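Local structure of iota-carrageenase (1H80) at residues V140-K154 and S174-L188. The protein hydrolyses the beta-1,4 linkages of iota-carrageenan, a sulfated galactan of red algal cell walls, from within the chain and with inversion of anomeric configuration. Residues are numbered along the deposited sequence; the frame is centred on the assembly and turned at random. Where two conformers were deposited one is given.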
loop_
_atom_site.group_PDB
_atom_site.type_symbol
_atom_site.label_atom_id
_atom_site.label_comp_id
_atom_site.label_asym_id
_atom_site.label_seq_id
_atom_site.Cartn_x
_atom_site.Cartn_y
_atom_site.Cartn_z
ATOM N N VAL A 140 15.306 -2.033 -8.565
ATOM C CA VAL A 140 15.111 -3.409 -8.992
ATOM C C VAL A 140 14.234 -3.429 -10.236
ATOM O O VAL A 140 13.263 -2.682 -10.333
ATOM C CB VAL A 140 14.464 -4.258 -7.859
ATOM C CG1 VAL A 140 13.163 -3.626 -7.392
ATOM C CG2 VAL A 140 14.217 -5.678 -8.345
ATOM N N ARG A 141 14.608 -4.265 -11.201
ATOM C CA ARG A 141 13.850 -4.394 -12.443
ATOM C C ARG A 141 13.706 -5.857 -12.790
ATOM O O ARG A 141 14.610 -6.655 -12.526
ATOM C CB ARG A 141 14.550 -3.680 -13.591
ATOM C CG ARG A 141 14.792 -2.221 -13.324
ATOM C CD ARG A 141 15.371 -1.531 -14.536
ATOM N NE ARG A 141 15.775 -0.177 -14.187
ATOM C CZ ARG A 141 16.325 0.682 -15.034
ATOM N NH1 ARG A 141 16.539 0.335 -16.298
ATOM N NH2 ARG A 141 16.671 1.887 -14.609
ATOM N N ASN A 142 12.571 -6.178 -13.402
ATOM C CA ASN A 142 12.204 -7.525 -13.810
ATOM C C ASN A 142 12.099 -8.397 -12.575
ATOM O O ASN A 142 12.965 -9.230 -12.290
ATOM C CB ASN A 142 13.211 -8.117 -14.793
ATOM C CG ASN A 142 12.675 -9.360 -15.456
ATOM O OD1 ASN A 142 11.501 -9.407 -15.821
ATOM N ND2 ASN A 142 13.515 -10.370 -15.609
ATOM N N TYR A 143 11.020 -8.192 -11.837
ATOM C CA TYR A 143 10.826 -8.933 -10.610
ATOM C C TYR A 143 9.406 -9.405 -10.408
ATOM O O TYR A 143 8.469 -8.915 -11.034
ATOM C CB TYR A 143 11.246 -8.077 -9.412
ATOM C CG TYR A 143 10.399 -6.843 -9.180
ATOM C CD1 TYR A 143 10.659 -5.648 -9.855
ATOM C CD2 TYR A 143 9.372 -6.859 -8.243
ATOM C CE1 TYR A 143 9.915 -4.493 -9.588
ATOM C CE2 TYR A 143 8.626 -5.718 -7.969
ATOM C CZ TYR A 143 8.904 -4.541 -8.638
ATOM O OH TYR A 143 8.187 -3.413 -8.319
ATOM N N LYS A 144 9.261 -10.373 -9.517
ATOM C CA LYS A 144 7.961 -10.924 -9.204
ATOM C C LYS A 144 7.937 -11.303 -7.735
ATOM O O LYS A 144 8.810 -12.027 -7.261
ATOM C CB LYS A 144 7.688 -12.152 -10.076
ATOM C CG LYS A 144 6.302 -12.744 -9.904
ATOM C CD LYS A 144 6.152 -13.994 -10.771
ATOM C CE LYS A 144 4.749 -14.564 -10.693
ATOM N NZ LYS A 144 4.656 -15.834 -11.471
ATOM N N ILE A 145 6.959 -10.768 -7.014
ATOM C CA ILE A 145 6.771 -11.052 -5.590
ATOM C C ILE A 145 5.347 -11.595 -5.545
ATOM O O ILE A 145 4.404 -10.927 -5.963
ATOM C CB ILE A 145 6.928 -9.774 -4.758
ATOM C CG1 ILE A 145 8.385 -9.310 -4.843
ATOM C CG2 ILE A 145 6.534 -10.036 -3.304
ATOM C CD1 ILE A 145 8.652 -7.956 -4.205
ATOM N N SER A 146 5.192 -12.805 -5.005
ATOM C CA SER A 146 3.896 -13.467 -5.069
ATOM C C SER A 146 3.542 -14.502 -4.023
ATOM O O SER A 146 4.417 -15.155 -3.475
ATOM C CB SER A 146 3.839 -14.165 -6.440
ATOM O OG SER A 146 2.758 -15.067 -6.595
ATOM N N ASN A 147 2.241 -14.636 -3.773
ATOM C CA ASN A 147 1.696 -15.683 -2.926
ATOM C C ASN A 147 2.030 -15.924 -1.455
ATOM O O ASN A 147 2.698 -16.908 -1.111
ATOM C CB ASN A 147 1.929 -16.977 -3.683
ATOM C CG ASN A 147 0.933 -18.049 -3.341
ATOM O OD1 ASN A 147 -0.167 -17.771 -2.867
ATOM N ND2 ASN A 147 1.302 -19.297 -3.625
ATOM N N PHE A 148 1.519 -15.062 -0.588
ATOM C CA PHE A 148 1.700 -15.246 0.835
ATOM C C PHE A 148 0.707 -14.390 1.582
ATOM O O PHE A 148 0.063 -13.503 1.014
ATOM C CB PHE A 148 3.146 -14.955 1.256
ATOM C CG PHE A 148 3.649 -13.603 0.854
ATOM C CD1 PHE A 148 3.496 -12.511 1.700
ATOM C CD2 PHE A 148 4.322 -13.428 -0.352
ATOM C CE1 PHE A 148 4.010 -11.264 1.354
ATOM C CE2 PHE A 148 4.840 -12.182 -0.711
ATOM C CZ PHE A 148 4.685 -11.098 0.146
ATOM N N THR A 149 0.547 -14.719 2.854
ATOM C CA THR A 149 -0.368 -14.007 3.723
ATOM C C THR A 149 0.479 -13.314 4.771
ATOM O O THR A 149 1.490 -13.852 5.221
ATOM C CB THR A 149 -1.338 -14.981 4.418
ATOM O OG1 THR A 149 -2.163 -15.617 3.433
ATOM C CG2 THR A 149 -2.219 -14.244 5.418
ATOM N N ILE A 150 0.072 -12.108 5.136
ATOM C CA ILE A 150 0.784 -11.345 6.139
ATOM C C ILE A 150 -0.145 -11.149 7.322
ATOM O O ILE A 150 -1.168 -10.477 7.203
ATOM C CB ILE A 150 1.183 -9.958 5.606
ATOM C CG1 ILE A 150 2.024 -10.111 4.337
ATOM C CG2 ILE A 150 1.945 -9.189 6.681
ATOM C CD1 ILE A 150 2.216 -8.816 3.577
ATOM N N ASP A 151 0.189 -11.768 8.449
ATOM C CA ASP A 151 -0.599 -11.608 9.663
ATOM C C ASP A 151 0.022 -10.418 10.378
ATOM O O ASP A 151 1.000 -10.552 11.117
ATOM C CB ASP A 151 -0.512 -12.856 10.543
ATOM C CG ASP A 151 -1.649 -13.827 10.295
ATOM O OD1 ASP A 151 -2.362 -13.681 9.279
ATOM O OD2 ASP A 151 -1.824 -14.743 11.122
ATOM N N ASP A 152 -0.547 -9.247 10.128
ATOM C CA ASP A 152 -0.053 -8.008 10.707
ATOM C C ASP A 152 -0.585 -7.843 12.124
ATOM O O ASP A 152 -1.424 -8.621 12.586
ATOM C CB ASP A 152 -0.517 -6.832 9.844
ATOM C CG ASP A 152 0.384 -5.619 9.956
ATOM O OD1 ASP A 152 1.178 -5.524 10.916
ATOM O OD2 ASP A 152 0.283 -4.745 9.069
ATOM N N ASN A 153 -0.075 -6.828 12.808
ATOM C CA ASN A 153 -0.506 -6.510 14.160
ATOM C C ASN A 153 -0.518 -4.993 14.230
ATOM O O ASN A 153 0.063 -4.382 15.126
ATOM C CB ASN A 153 0.463 -7.094 15.188
ATOM C CG ASN A 153 -0.010 -6.884 16.608
ATOM O OD1 ASN A 153 -1.194 -7.046 16.907
ATOM N ND2 ASN A 153 0.911 -6.533 17.495
ATOM N N LYS A 154 -1.187 -4.398 13.248
ATOM C CA LYS A 154 -1.295 -2.954 13.130
ATOM C C LYS A 154 0.056 -2.267 13.252
ATOM O O LYS A 154 0.211 -1.288 13.980
ATOM C CB LYS A 154 -2.273 -2.402 14.171
ATOM C CG LYS A 154 -3.710 -2.845 13.943
ATOM C CD LYS A 154 -4.680 -1.982 14.738
ATOM C CE LYS A 154 -6.120 -2.422 14.533
ATOM N NZ LYS A 154 -6.363 -3.776 15.108
ATOM N N SER A 174 11.838 1.002 -8.876
ATOM C CA SER A 174 11.576 -0.203 -9.647
ATOM C C SER A 174 10.801 -0.061 -10.944
ATOM O O SER A 174 10.020 0.875 -11.142
ATOM C CB SER A 174 10.906 -1.255 -8.756
ATOM O OG SER A 174 9.585 -0.886 -8.408
ATOM N N ARG A 175 11.045 -1.017 -11.832
ATOM C CA ARG A 175 10.389 -1.063 -13.126
ATOM C C ARG A 175 10.228 -2.518 -13.520
ATOM O O ARG A 175 11.046 -3.363 -13.153
ATOM C CB ARG A 175 11.244 -0.407 -14.208
ATOM C CG ARG A 175 11.956 0.854 -13.817
ATOM C CD ARG A 175 12.896 1.244 -14.950
ATOM N NE ARG A 175 12.180 1.657 -16.153
ATOM C CZ ARG A 175 11.550 2.821 -16.294
ATOM N NH1 ARG A 175 11.539 3.707 -15.308
ATOM N NH2 ARG A 175 10.924 3.102 -17.429
ATOM N N ASN A 176 9.169 -2.795 -14.268
ATOM C CA ASN A 176 8.908 -4.129 -14.788
ATOM C C ASN A 176 8.813 -5.187 -13.707
ATOM O O ASN A 176 9.761 -5.924 -13.438
ATOM C CB ASN A 176 10.001 -4.500 -15.794
ATOM C CG ASN A 176 10.251 -3.400 -16.807
ATOM O OD1 ASN A 176 9.325 -2.711 -17.230
ATOM N ND2 ASN A 176 11.506 -3.236 -17.208
ATOM N N GLY A 177 7.649 -5.260 -13.086
ATOM C CA GLY A 177 7.472 -6.237 -12.036
ATOM C C GLY A 177 6.027 -6.604 -11.834
ATOM O O GLY A 177 5.117 -5.947 -12.338
ATOM N N ILE A 178 5.829 -7.693 -11.106
ATOM C CA ILE A 178 4.503 -8.178 -10.779
ATOM C C ILE A 178 4.481 -8.434 -9.283
ATOM O O ILE A 178 5.358 -9.109 -8.752
ATOM C CB ILE A 178 4.182 -9.507 -11.495
ATOM C CG1 ILE A 178 4.248 -9.312 -13.009
ATOM C CG2 ILE A 178 2.806 -10.009 -11.067
ATOM C CD1 ILE A 178 3.926 -10.569 -13.807
ATOM N N ILE A 179 3.493 -7.865 -8.608
ATOM C CA ILE A 179 3.323 -8.069 -7.170
ATOM C C ILE A 179 1.914 -8.627 -7.092
ATOM O O ILE A 179 0.943 -7.937 -7.406
ATOM C CB ILE A 179 3.449 -6.745 -6.414
ATOM C CG1 ILE A 179 4.879 -6.226 -6.569
ATOM C CG2 ILE A 179 3.097 -6.948 -4.942
ATOM C CD1 ILE A 179 5.102 -4.839 -6.015
ATOM N N GLU A 180 1.794 -9.886 -6.683
ATOM C CA GLU A 180 0.484 -10.517 -6.695
ATOM C C GLU A 180 0.212 -11.566 -5.649
ATOM O O GLU A 180 1.119 -12.063 -4.990
ATOM C CB GLU A 180 0.283 -11.203 -8.044
ATOM C CG GLU A 180 1.392 -12.229 -8.313
ATOM C CD GLU A 180 1.032 -13.273 -9.352
ATOM O OE1 GLU A 180 0.359 -12.934 -10.342
ATOM O OE2 GLU A 180 1.448 -14.442 -9.183
ATOM N N ARG A 181 -1.066 -11.908 -5.522
ATOM C CA ARG A 181 -1.524 -12.936 -4.597
ATOM C C ARG A 181 -1.025 -12.756 -3.176
ATOM O O ARG A 181 -0.306 -13.603 -2.644
ATOM C CB ARG A 181 -1.107 -14.312 -5.117
ATOM C CG ARG A 181 -1.641 -14.621 -6.504
ATOM C CD ARG A 181 -1.154 -15.972 -6.983
ATOM N NE ARG A 181 -1.654 -17.056 -6.144
ATOM C CZ ARG A 181 -1.207 -18.306 -6.197
ATOM N NH1 ARG A 181 -0.243 -18.632 -7.047
ATOM N NH2 ARG A 181 -1.726 -19.231 -5.402
ATOM N N ILE A 182 -1.421 -11.653 -2.557
ATOM C CA ILE A 182 -1.024 -11.382 -1.192
ATOM C C ILE A 182 -2.250 -10.953 -0.412
ATOM O O ILE A 182 -3.094 -10.215 -0.913
ATOM C CB ILE A 182 0.044 -10.273 -1.120
ATOM C CG1 ILE A 182 1.285 -10.697 -1.913
ATOM C CG2 ILE A 182 0.428 -10.018 0.336
ATOM C CD1 ILE A 182 2.319 -9.598 -2.068
ATOM N N LYS A 183 -2.355 -11.457 0.809
ATOM C CA LYS A 183 -3.459 -11.116 1.688
ATOM C C LYS A 183 -2.830 -10.606 2.965
ATOM O O LYS A 183 -1.906 -11.225 3.490
ATOM C CB LYS A 183 -4.310 -12.354 1.995
ATOM C CG LYS A 183 -5.290 -12.183 3.157
ATOM C CD LYS A 183 -6.308 -11.088 2.889
ATOM C CE LYS A 183 -7.200 -10.849 4.102
ATOM N NZ LYS A 183 -7.962 -12.077 4.479
ATOM N N GLN A 184 -3.308 -9.466 3.449
ATOM C CA GLN A 184 -2.796 -8.904 4.687
ATOM C C GLN A 184 -3.926 -8.817 5.696
ATOM O O GLN A 184 -4.999 -8.294 5.396
ATOM C CB GLN A 184 -2.213 -7.510 4.460
ATOM C CG GLN A 184 -1.611 -6.900 5.720
ATOM C CD GLN A 184 -0.740 -5.698 5.426
ATOM O OE1 GLN A 184 -0.132 -5.612 4.362
ATOM N NE2 GLN A 184 -0.654 -4.776 6.376
ATOM N N ASN A 185 -3.685 -9.349 6.889
ATOM C CA ASN A 185 -4.689 -9.307 7.942
ATOM C C ASN A 185 -4.305 -8.308 9.018
ATOM O O ASN A 185 -3.127 -8.131 9.330
ATOM C CB ASN A 185 -4.853 -10.683 8.594
ATOM C CG ASN A 185 -5.378 -11.723 7.635
ATOM O OD1 ASN A 185 -6.427 -11.544 7.021
ATOM N ND2 ASN A 185 -4.653 -12.826 7.503
ATOM N N ASN A 186 -5.319 -7.653 9.567
ATOM C CA ASN A 186 -5.158 -6.691 10.649
ATOM C C ASN A 186 -4.130 -5.583 10.422
ATOM O O ASN A 186 -3.201 -5.406 11.209
ATOM C CB ASN A 186 -4.844 -7.451 11.945
ATOM C CG ASN A 186 -5.046 -6.597 13.180
ATOM O OD1 ASN A 186 -5.879 -5.693 13.187
ATOM N ND2 ASN A 186 -4.295 -6.891 14.238
ATOM N N ALA A 187 -4.315 -4.825 9.349
ATOM C CA ALA A 187 -3.422 -3.716 9.033
ATOM C C ALA A 187 -3.874 -2.456 9.769
ATOM O O ALA A 187 -5.057 -2.301 10.087
ATOM C CB ALA A 187 -3.424 -3.457 7.532
ATOM N N LEU A 188 -2.927 -1.565 10.044
ATOM C CA LEU A 188 -3.232 -0.302 10.708
ATOM C C LEU A 188 -3.869 0.603 9.655
ATOM O O LEU A 188 -3.461 0.593 8.493
ATOM C CB LEU A 188 -1.947 0.327 11.245
ATOM C CG LEU A 188 -2.048 1.657 11.993
ATOM C CD1 LEU A 188 -2.989 1.533 13.185
ATOM C CD2 LEU A 188 -0.654 2.061 12.447
HETATM O O HOH W 1 2.037 -16.013 -11.276
HETATM O O HOH W 2 -2.692 -19.038 -2.947
HETATM O O HOH W 3 -0.278 -2.239 9.484
HETATM O O HOH W 4 -3.046 -9.258 14.709
#
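Glu180 OE2 is gripped twice: Ser146 OG donates to it at 3.0 Å, on the lone pair facing away from OE1, and a water links it to Lys144 NZ. Glu180 OE1 carries a salt bridge to Arg205 on the next strand. Alongside, Asn147 ND2 turns back to the carbonyls of Gly115 and Gly117.

On the inner face Tyr143, its CG wedged between backbone N and carbonyl carbon (chi1 65°), lays its ring over Gly177, whose CA sits 3.9 Å from the ring centroid. The ring's far end brings OH to 2.9 Å from Ser174 OG. A leucine at Tyr143 would probably uncover Gly177 CA and leave Ser174 OG without this mate. Further along, Ile182 CG1 lies over the Phe148 face, 4.1 Å from its centroid. At the far end Asn185 ND2 meets Asp151 OD1 at 3.0 Å, Asp151 OD2 forms a salt bridge with Lys125, and Lys154 NZ donates to Asn186 OD1 and to the carbonyl of Trp462.

These are successive coils of a right-handed parallel beta-helix: strand 143-151 runs between 111-115 and 177-185, the latter followed by 202-210, and strands 132-141 and 160-167 close the core opposite Phe148 and Ile179.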